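Local coordinates for cytochrome P450 RhF (PDB 6RO8), which probably acts as a heme-dependent monooxygenase, its P450 heme domain, studied here, being one part of a longer protein that also carries iron-sulfur and flavin modules, at residues E146-K151 with W169-M174; L99-K104 with E212-V217; E48-L53 with I65-E70. One frame throughout, in Å; residues are numbered along the deposited sequence.

Contact 1 (E146-K151 with W169-M174); sequences ELVRKK and WEIPLM
K151 and I171 lie alongside each other, pointing opposite ways, where helix 134-155 packs against helix 170-179, by their order probably helices D and E of the conserved helical bundle of the P450 fold. The axes of the short segments run roughly antiparallel (152°) and are 10.5 Å apart at closest approach, a spacing filled by side chains.

Followed outward, K151 begins apolar and ends in a charge. Its CB lies near the I171 tip, and its CG comes closer, 3.7 Å from I171 CD1. The chain then bends at chi2, chi3 and chi4; CE draws near the E170 carboxylate, and NZ lies close to both of its oxygens, forming a salt bridge with E170 OE2 at 2.8 Å and standing 3.1 Å from E170 OE1. The two side chains meet at about a right angle.

Beside this bridge I171 provides the apolar centre. Its CG1, anti to the carbonyl carbon (chi1 -80°), lies 4.0 Å from L147 CB, while CD1 projects towards helix 134-155. L147 CD1 reaches M174 CB at 4.1 Å. V148 also touches I393 and F394 of helix 384-401, so the contact continues into the bundle on that flank; M187 of helix 187-202 covers E170 and M174. A further touch joins two methyls, V148 CG2 and I171 CD1, 3.7 Å apart.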
loop_
_atom_site.group_PDB
_atom_site.type_symbol
_atom_site.label_atom_id
_atom_site.label_comp_id
_atom_site.label_asym_id
_atom_site.label_seq_id
_atom_site.Cartn_x
_atom_site.Cartn_y
_atom_site.Cartn_z
ATOM N N GLU A 146 7.891 -17.779 -13.199
ATOM C CA GLU A 146 7.154 -18.994 -13.539
ATOM C C GLU A 146 5.654 -18.763 -13.428
ATOM O O GLU A 146 4.885 -19.192 -14.296
ATOM C CB GLU A 146 7.579 -20.148 -12.631
ATOM C CG GLU A 146 8.949 -20.725 -12.923
ATOM C CD GLU A 146 9.003 -21.499 -14.230
ATOM O OE1 GLU A 146 8.370 -22.582 -14.323
ATOM O OE2 GLU A 146 9.690 -21.028 -15.166
ATOM N N LEU A 147 5.221 -18.069 -12.373
ATOM C CA LEU A 147 3.794 -17.860 -12.163
ATOM C C LEU A 147 3.191 -17.054 -13.302
ATOM O O LEU A 147 2.147 -17.420 -13.857
ATOM C CB LEU A 147 3.555 -17.160 -10.819
ATOM C CG LEU A 147 3.749 -18.009 -9.561
ATOM C CD1 LEU A 147 3.336 -17.227 -8.332
ATOM C CD2 LEU A 147 2.949 -19.296 -9.675
ATOM N N VAL A 148 3.840 -15.947 -13.663
ATOM C CA VAL A 148 3.293 -15.063 -14.681
ATOM C C VAL A 148 3.298 -15.746 -16.046
ATOM O O VAL A 148 2.394 -15.537 -16.865
ATOM C CB VAL A 148 4.085 -13.747 -14.688
ATOM C CG1 VAL A 148 3.576 -12.824 -15.759
ATOM C CG2 VAL A 148 4.004 -13.085 -13.321
ATOM N N ARG A 149 4.310 -16.570 -16.317
ATOM C CA ARG A 149 4.334 -17.287 -17.584
ATOM C C ARG A 149 3.148 -18.238 -17.688
ATOM O O ARG A 149 2.526 -18.364 -18.751
ATOM C CB ARG A 149 5.642 -18.059 -17.735
ATOM C CG ARG A 149 5.809 -18.669 -19.123
ATOM C CD ARG A 149 7.142 -19.375 -19.291
ATOM N NE ARG A 149 7.177 -20.656 -18.591
ATOM C CZ ARG A 149 7.661 -20.836 -17.367
ATOM N NH1 ARG A 149 8.173 -19.812 -16.692
ATOM N NH2 ARG A 149 7.639 -22.048 -16.825
ATOM N N LYS A 150 2.819 -18.928 -16.589
ATOM C CA LYS A 150 1.751 -19.922 -16.653
ATOM C C LYS A 150 0.385 -19.263 -16.632
ATOM O O LYS A 150 -0.536 -19.721 -17.316
ATOM C CB LYS A 150 1.895 -20.927 -15.511
ATOM C CG LYS A 150 3.305 -21.444 -15.382
ATOM C CD LYS A 150 3.483 -22.493 -14.298
ATOM C CE LYS A 150 3.521 -23.901 -14.862
ATOM N NZ LYS A 150 3.181 -24.888 -13.800
ATOM N N LYS A 151 0.232 -18.186 -15.863
ATOM C CA LYS A 151 -1.062 -17.517 -15.825
ATOM C C LYS A 151 -1.447 -16.992 -17.204
ATOM O O LYS A 151 -2.566 -17.235 -17.677
ATOM C CB LYS A 151 -1.056 -16.396 -14.792
ATOM C CG LYS A 151 -1.476 -16.882 -13.412
ATOM C CD LYS A 151 -2.959 -17.235 -13.384
ATOM C CE LYS A 151 -3.258 -18.480 -12.552
ATOM N NZ LYS A 151 -3.473 -18.223 -11.095
ATOM N N TRP A 169 -4.222 -9.967 -8.756
ATOM C CA TRP A 169 -4.247 -10.155 -7.307
ATOM C C TRP A 169 -3.745 -11.529 -6.874
ATOM O O TRP A 169 -3.139 -11.660 -5.803
ATOM C CB TRP A 169 -5.656 -9.912 -6.746
ATOM C CG TRP A 169 -6.629 -11.022 -6.909
ATOM C CD1 TRP A 169 -7.547 -11.165 -7.909
ATOM C CD2 TRP A 169 -6.818 -12.140 -6.027
ATOM N NE1 TRP A 169 -8.289 -12.312 -7.716
ATOM C CE2 TRP A 169 -7.858 -12.930 -6.571
ATOM C CE3 TRP A 169 -6.202 -12.556 -4.838
ATOM C CZ2 TRP A 169 -8.292 -14.108 -5.967
ATOM C CZ3 TRP A 169 -6.633 -13.720 -4.243
ATOM C CH2 TRP A 169 -7.667 -14.486 -4.807
ATOM N N GLU A 170 -3.934 -12.548 -7.703
ATOM C CA GLU A 170 -3.637 -13.902 -7.262
ATOM C C GLU A 170 -2.133 -14.146 -7.163
ATOM O O GLU A 170 -1.664 -14.787 -6.217
ATOM C CB GLU A 170 -4.287 -14.874 -8.226
ATOM C CG GLU A 170 -4.762 -16.157 -7.652
ATOM C CD GLU A 170 -5.164 -17.061 -8.773
ATOM O OE1 GLU A 170 -5.715 -16.523 -9.763
ATOM O OE2 GLU A 170 -4.881 -18.276 -8.703
ATOM N N ILE A 171 -1.358 -13.648 -8.121
ATOM C CA ILE A 171 0.080 -13.911 -8.125
ATOM C C ILE A 171 0.772 -13.184 -6.971
ATOM O O ILE A 171 1.520 -13.829 -6.223
ATOM C CB ILE A 171 0.700 -13.564 -9.488
ATOM C CG1 ILE A 171 0.426 -14.702 -10.474
ATOM C CG2 ILE A 171 2.198 -13.326 -9.362
ATOM C CD1 ILE A 171 0.885 -14.419 -11.894
ATOM N N PRO A 172 0.570 -11.870 -6.767
ATOM C CA PRO A 172 1.204 -11.230 -5.602
ATOM C C PRO A 172 0.850 -11.915 -4.305
ATOM O O PRO A 172 1.720 -12.061 -3.435
ATOM C CB PRO A 172 0.666 -9.792 -5.649
ATOM C CG PRO A 172 0.297 -9.596 -7.049
ATOM C CD PRO A 172 -0.257 -10.904 -7.502
ATOM N N LEU A 173 -0.406 -12.362 -4.166
ATOM C CA LEU A 173 -0.807 -13.132 -2.994
ATOM C C LEU A 173 0.052 -14.383 -2.841
ATOM O O LEU A 173 0.660 -14.607 -1.789
ATOM C CB LEU A 173 -2.282 -13.508 -3.097
ATOM C CG LEU A 173 -2.774 -14.385 -1.935
ATOM C CD1 LEU A 173 -2.496 -13.695 -0.596
ATOM C CD2 LEU A 173 -4.265 -14.730 -2.052
ATOM N N MET A 174 0.127 -15.203 -3.894
ATOM C CA MET A 174 0.922 -16.424 -3.829
ATOM C C MET A 174 2.382 -16.132 -3.511
ATOM O O MET A 174 2.998 -16.818 -2.686
ATOM C CB MET A 174 0.825 -17.170 -5.147
ATOM C CG MET A 174 -0.288 -18.149 -5.211
ATOM S SD MET A 174 -0.330 -18.675 -6.916
ATOM C CE MET A 174 -1.519 -17.523 -7.598
#

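Contact 2 (L99-K104 with E212-V217); sequences LKILEK and EVAEGV
I101 lays its CG2 methyl over the backbone between A214 and E215, the carbon standing 3.4 Å from E215 N and 3.6 Å from A214 C. The methyl is placed there because it lies anti to the backbone N, with CG1 anti to the carbonyl carbon (chi1 -74°). The rest of the isoleucine lies against A214: its CB is 4.0 Å from A214 CB, and its CD1 also approaches that methyl. With an alanine at the meeting point, a branched side chain can rest almost directly on the neighbouring backbone. The geometry agrees, since the segment axes approach to 8.6 Å and run nearly parallel, 21° apart.

The E215 side chain flanks the same methyl. Its CB points away from helix 96-104, yet E215 CG already lies 4.0 Å from I101 CG2; the bend at chi2 (-65°) keeps CD equally near, and E215 OE2 follows at 3.9 Å from I101 CG2. This is van der Waals contact by an acidic side chain whose OE1 is hydrogen-bonded to Y105 OH, just past the first segment, and to Q219 NE2. K104 is opposite in charge, but its NZ remains 6.2 Å from E215 OE2, too far for a direct salt bridge.

A second point of packing is made by L102, whose CD2 touches V217 CG1 at 3.8 Å and lies equally close to A214 O. The two side chains cross obliquely, and Y107 touches both, while V217 also rests on A196 and N200 of helix 187-202. By chain order helices 96-104 and 207-233 probably correspond to B' and G, and their pairing is consistent with the distal side of the P450 fold, where the B-C region meets the F and G helices in the lid over the active site.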
loop_
_atom_site.group_PDB
_atom_site.type_symbol
_atom_site.label_atom_id
_atom_site.label_comp_id
_atom_site.label_asym_id
_atom_site.label_seq_id
_atom_site.Cartn_x
_atom_site.Cartn_y
_atom_site.Cartn_z
ATOM N N LEU A 99 -17.241 -3.633 18.522
ATOM C CA LEU A 99 -16.163 -3.753 19.490
ATOM C C LEU A 99 -16.235 -5.086 20.220
ATOM O O LEU A 99 -15.196 -5.659 20.576
ATOM C CB LEU A 99 -16.212 -2.576 20.466
ATOM C CG LEU A 99 -15.656 -1.278 19.864
ATOM C CD1 LEU A 99 -15.719 -0.122 20.835
ATOM C CD2 LEU A 99 -14.225 -1.493 19.383
ATOM N N LYS A 100 -17.436 -5.628 20.408
ATOM C CA LYS A 100 -17.528 -6.894 21.105
ATOM C C LYS A 100 -17.482 -8.095 20.186
ATOM O O LYS A 100 -17.104 -9.184 20.641
ATOM C CB LYS A 100 -18.776 -6.965 21.918
ATOM C CG LYS A 100 -18.446 -6.599 23.271
ATOM C CD LYS A 100 -17.895 -5.122 23.416
ATOM C CE LYS A 100 -17.172 -4.876 24.730
ATOM N NZ LYS A 100 -17.911 -5.563 25.798
ATOM N N ILE A 101 -17.741 -7.914 18.891
ATOM C CA ILE A 101 -17.404 -8.982 17.970
ATOM C C ILE A 101 -15.914 -9.243 18.083
ATOM O O ILE A 101 -15.475 -10.370 18.351
ATOM C CB ILE A 101 -17.843 -8.621 16.539
ATOM C CG1 ILE A 101 -19.360 -8.734 16.398
ATOM C CG2 ILE A 101 -17.123 -9.510 15.531
ATOM C CD1 ILE A 101 -19.959 -7.887 15.264
ATOM N N LEU A 102 -15.133 -8.154 18.048
ATOM C CA LEU A 102 -13.688 -8.239 18.226
ATOM C C LEU A 102 -13.327 -8.833 19.585
ATOM O O LEU A 102 -12.394 -9.634 19.684
ATOM C CB LEU A 102 -13.072 -6.852 18.055
ATOM C CG LEU A 102 -13.181 -6.258 16.641
ATOM C CD1 LEU A 102 -12.623 -4.838 16.549
ATOM C CD2 LEU A 102 -12.486 -7.156 15.636
ATOM N N GLU A 103 -14.039 -8.434 20.646
ATOM C CA GLU A 103 -13.791 -9.002 21.965
ATOM C C GLU A 103 -13.997 -10.511 21.963
ATOM O O GLU A 103 -13.260 -11.249 22.630
ATOM C CB GLU A 103 -14.712 -8.345 22.995
ATOM C CG GLU A 103 -14.110 -7.169 23.714
ATOM C CD GLU A 103 -13.093 -7.595 24.735
ATOM O OE1 GLU A 103 -13.243 -8.704 25.292
ATOM O OE2 GLU A 103 -12.140 -6.825 24.972
ATOM N N LYS A 104 -15.012 -10.986 21.229
ATOM C CA LYS A 104 -15.249 -12.420 21.118
ATOM C C LYS A 104 -14.021 -13.132 20.570
ATOM O O LYS A 104 -13.659 -14.213 21.043
ATOM C CB LYS A 104 -16.474 -12.688 20.237
ATOM C CG LYS A 104 -16.759 -14.176 19.998
ATOM C CD LYS A 104 -16.934 -14.527 18.506
ATOM C CE LYS A 104 -17.186 -16.041 18.298
ATOM N NZ LYS A 104 -15.926 -16.854 18.124
ATOM N N GLU A 212 -20.294 -7.139 9.728
ATOM C CA GLU A 212 -19.622 -8.126 8.888
ATOM C C GLU A 212 -18.128 -7.890 8.874
ATOM O O GLU A 212 -17.340 -8.834 9.009
ATOM C CB GLU A 212 -20.163 -8.070 7.462
ATOM C CG GLU A 212 -21.655 -7.810 7.371
ATOM C CD GLU A 212 -22.162 -7.867 5.943
ATOM O OE1 GLU A 212 -23.400 -7.894 5.757
ATOM O OE2 GLU A 212 -21.318 -7.881 5.013
ATOM N N VAL A 213 -17.717 -6.632 8.711
ATOM C CA VAL A 213 -16.292 -6.312 8.678
ATOM C C VAL A 213 -15.635 -6.689 9.997
ATOM O O VAL A 213 -14.527 -7.247 10.017
ATOM C CB VAL A 213 -16.076 -4.823 8.341
ATOM C CG1 VAL A 213 -14.607 -4.541 8.212
ATOM C CG2 VAL A 213 -16.782 -4.462 7.042
ATOM N N ALA A 214 -16.310 -6.399 11.118
ATOM C CA ALA A 214 -15.776 -6.771 12.424
ATOM C C ALA A 214 -15.614 -8.281 12.536
ATOM O O ALA A 214 -14.554 -8.774 12.945
ATOM C CB ALA A 214 -16.674 -6.233 13.537
ATOM N N GLU A 215 -16.662 -9.033 12.183
ATOM C CA GLU A 215 -16.541 -10.483 12.073
ATOM C C GLU A 215 -15.339 -10.873 11.212
ATOM O O GLU A 215 -14.483 -11.656 11.637
ATOM C CB GLU A 215 -17.831 -11.068 11.499
ATOM C CG GLU A 215 -18.836 -11.477 12.563
ATOM C CD GLU A 215 -18.332 -12.625 13.419
ATOM O OE1 GLU A 215 -17.369 -13.305 13.000
ATOM O OE2 GLU A 215 -18.892 -12.848 14.515
ATOM N N GLY A 216 -15.247 -10.305 10.004
ATOM C CA GLY A 216 -14.137 -10.633 9.123
ATOM C C GLY A 216 -12.789 -10.335 9.745
ATOM O O GLY A 216 -11.878 -11.167 9.721
ATOM N N VAL A 217 -12.644 -9.140 10.314
ATOM C CA VAL A 217 -11.406 -8.772 10.993
ATOM C C VAL A 217 -11.131 -9.727 12.153
ATOM O O VAL A 217 -10.002 -10.202 12.334
ATOM C CB VAL A 217 -11.489 -7.303 11.454
ATOM C CG1 VAL A 217 -10.409 -6.977 12.474
ATOM C CG2 VAL A 217 -11.394 -6.375 10.252
#

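Contact 3 (E48-L53 with I65-E70); sequences EFRAQL and IVTRYE
R68 reaches across to R50 and grips its carbonyl oxygen side-on with two guanidinium nitrogens. NE stands 2.8 Å and NH2 2.7 Å from R50 O, both as hydrogen bonds, with N-H...O angles near 140°. The oxygen lies close to the guanidinium plane, so one acceptor is shared by the two donors along an edge of the group. An R68 chain extended from CG to NE (chi3 172°) carries the group over to the helix. R50 sits in the last turn of helix 47-52, and the residue four further on is P54, which has no backbone N-H to offer; R68 takes up that acceptor instead. The positive group would also suit the partial negative charge at this helix end.

R50 and T67 bury the most surface here, and their side chains meet at a slant. R50 CG and CD lie against the T67 carbonyl oxygen, CD 3.5 Å from T67 O, before the chain bends at chi3 and turns its guanidinium elsewhere: NH1 bonds to A43 O and to S347 OG, and the same serine hydroxyl bonds to T67 O. T67 OG1 sits between its own backbone N and carbonyl carbon (chi1 68°), facing the helix 3.6 Å from R50 CA, and its hydrogen bond goes to P54 O. The threonine's other branch, CG2, meets F49 CB at 4.1 Å.

T67 follows strand 63-66, and R68 is the N-cap residue of helix 69-77. The contact therefore holds the C-terminal end of helix 47-52, probably helix A of the P450 fold, against the strand-to-helix turn of its β-sheet region, beside the hairpin partner 55-58, whose F56 stacks on F49 and touches T67.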
loop_
_atom_site.group_PDB
_atom_site.type_symbol
_atom_site.label_atom_id
_atom_site.label_comp_id
_atom_site.label_asym_id
_atom_site.label_seq_id
_atom_site.Cartn_x
_atom_site.Cartn_y
_atom_site.Cartn_z
ATOM N N GLU A 48 -5.210 22.614 -5.953
ATOM C CA GLU A 48 -5.341 23.986 -5.456
ATOM C C GLU A 48 -4.617 24.152 -4.129
ATOM O O GLU A 48 -4.013 25.200 -3.860
ATOM C CB GLU A 48 -6.811 24.370 -5.261
ATOM C CG GLU A 48 -7.777 24.119 -6.402
ATOM C CD GLU A 48 -9.232 24.086 -5.906
ATOM O OE1 GLU A 48 -9.637 23.094 -5.244
ATOM O OE2 GLU A 48 -9.966 25.069 -6.152
ATOM N N PHE A 49 -4.680 23.125 -3.278
ATOM C CA PHE A 49 -4.068 23.218 -1.957
ATOM C C PHE A 49 -2.546 23.206 -2.039
ATOM O O PHE A 49 -1.881 23.953 -1.311
ATOM C CB PHE A 49 -4.584 22.092 -1.061
ATOM C CG PHE A 49 -6.045 22.210 -0.727
ATOM C CD1 PHE A 49 -6.465 23.022 0.318
ATOM C CD2 PHE A 49 -6.997 21.517 -1.464
ATOM C CE1 PHE A 49 -7.813 23.131 0.632
ATOM C CE2 PHE A 49 -8.356 21.623 -1.153
ATOM C CZ PHE A 49 -8.763 22.432 -0.107
ATOM N N ARG A 50 -1.967 22.367 -2.913
ATOM C CA ARG A 50 -0.533 22.479 -3.158
ATOM C C ARG A 50 -0.164 23.912 -3.504
ATOM O O ARG A 50 0.870 24.422 -3.057
ATOM C CB ARG A 50 -0.078 21.529 -4.278
ATOM C CG ARG A 50 -0.146 20.065 -3.906
ATOM C CD ARG A 50 0.713 19.170 -4.805
ATOM N NE ARG A 50 0.270 19.104 -6.198
ATOM C CZ ARG A 50 -0.790 18.425 -6.622
ATOM N NH1 ARG A 50 -1.539 17.773 -5.754
ATOM N NH2 ARG A 50 -1.101 18.403 -7.916
ATOM N N ALA A 51 -1.032 24.589 -4.245
ATOM C CA ALA A 51 -0.733 25.926 -4.733
ATOM C C ALA A 51 -0.844 26.984 -3.639
ATOM O O ALA A 51 0.084 27.777 -3.450
ATOM C CB ALA A 51 -1.657 26.273 -5.897
ATOM N N GLN A 52 -1.970 27.019 -2.906
ATOM C CA GLN A 52 -2.274 28.154 -2.036
ATOM C C GLN A 52 -2.639 27.803 -0.595
ATOM O O GLN A 52 -2.971 28.715 0.171
ATOM C CB GLN A 52 -3.416 29.003 -2.635
ATOM C CG GLN A 52 -3.291 29.301 -4.133
ATOM C CD GLN A 52 -2.311 30.432 -4.432
ATOM O OE1 GLN A 52 -1.878 31.148 -3.529
ATOM N NE2 GLN A 52 -1.939 30.578 -5.702
ATOM N N LEU A 53 -2.588 26.527 -0.193
ATOM C CA LEU A 53 -2.965 26.154 1.172
ATOM C C LEU A 53 -2.373 24.788 1.506
ATOM O O LEU A 53 -3.105 23.839 1.819
ATOM C CB LEU A 53 -4.494 26.160 1.330
ATOM C CG LEU A 53 -5.097 26.002 2.742
ATOM C CD1 LEU A 53 -4.465 26.942 3.713
ATOM C CD2 LEU A 53 -6.616 26.146 2.749
ATOM N N ILE A 65 -3.970 17.792 6.815
ATOM C CA ILE A 65 -3.673 17.334 5.464
ATOM C C ILE A 65 -2.384 18.007 4.994
ATOM O O ILE A 65 -2.242 19.233 5.074
ATOM C CB ILE A 65 -4.842 17.604 4.497
ATOM C CG1 ILE A 65 -6.177 17.145 5.098
ATOM C CG2 ILE A 65 -4.559 16.946 3.140
ATOM C CD1 ILE A 65 -6.506 15.695 4.940
ATOM N N VAL A 66 -1.446 17.201 4.514
ATOM C CA VAL A 66 -0.125 17.665 4.100
ATOM C C VAL A 66 0.030 17.299 2.629
ATOM O O VAL A 66 0.017 16.114 2.276
ATOM C CB VAL A 66 0.966 17.038 4.971
ATOM C CG1 VAL A 66 2.307 17.582 4.625
ATOM C CG2 VAL A 66 0.643 17.289 6.437
ATOM N N THR A 67 0.148 18.314 1.767
ATOM C CA THR A 67 0.001 18.143 0.326
ATOM C C THR A 67 1.290 18.276 -0.466
ATOM O O THR A 67 1.338 17.792 -1.599
ATOM C CB THR A 67 -1.009 19.154 -0.235
ATOM O OG1 THR A 67 -0.467 20.475 -0.138
ATOM C CG2 THR A 67 -2.358 19.068 0.514
ATOM N N ARG A 68 2.336 18.886 0.093
ATOM C CA ARG A 68 3.547 19.215 -0.650
ATOM C C ARG A 68 4.671 18.213 -0.423
ATOM O O ARG A 68 4.765 17.586 0.634
ATOM C CB ARG A 68 4.043 20.605 -0.269
ATOM C CG ARG A 68 3.250 21.698 -0.934
ATOM C CD ARG A 68 3.918 23.017 -0.753
ATOM N NE ARG A 68 3.244 24.013 -1.561
ATOM C CZ ARG A 68 3.511 25.307 -1.512
ATOM N NH1 ARG A 68 4.439 25.749 -0.680
ATOM N NH2 ARG A 68 2.839 26.154 -2.280
ATOM N N TYR A 69 5.566 18.127 -1.417
ATOM C CA TYR A 69 6.633 17.129 -1.389
ATOM C C TYR A 69 7.588 17.358 -0.217
ATOM O O TYR A 69 7.899 16.426 0.534
ATOM C CB TYR A 69 7.390 17.125 -2.721
ATOM C CG TYR A 69 8.532 16.121 -2.752
ATOM C CD1 TYR A 69 8.326 14.813 -3.172
ATOM C CD2 TYR A 69 9.808 16.475 -2.328
ATOM C CE1 TYR A 69 9.347 13.905 -3.180
ATOM C CE2 TYR A 69 10.837 15.564 -2.328
ATOM C CZ TYR A 69 10.605 14.285 -2.767
ATOM O OH TYR A 69 11.639 13.373 -2.771
ATOM N N GLU A 70 8.065 18.591 -0.037
ATOM C CA GLU A 70 9.036 18.833 1.026
ATOM C C GLU A 70 8.429 18.619 2.414
ATOM O O GLU A 70 9.082 18.045 3.292
ATOM C CB GLU A 70 9.622 20.236 0.903
ATOM C CG GLU A 70 10.656 20.408 -0.205
ATOM C CD GLU A 70 11.824 19.418 -0.129
ATOM O OE1 GLU A 70 12.137 18.914 0.975
ATOM O OE2 GLU A 70 12.440 19.146 -1.185
#

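In the fold
From the N terminus, contact 3 closes first: a loop of 11 residues that carries strand 55-58 and turns into strand 63-66 joins helix 47-52 to the start of helix 69-77, tying the N-terminal helices to the five-stranded sheet. Contact 2 then opens at helix 96-104 and closes only after 107 intervening residues, at helix 207-233. Within that long loop lies contact 1, which spans 17 residues and pairs helix 134-155 with helix 170-179 in the helical bundle. No two loops cross. Contacts 1 and 3 lie on opposite sides of the chain's centre, their centres 38 Å apart, while contact 2 is 31 Å from contact 1, centre to centre; none of the three touches another.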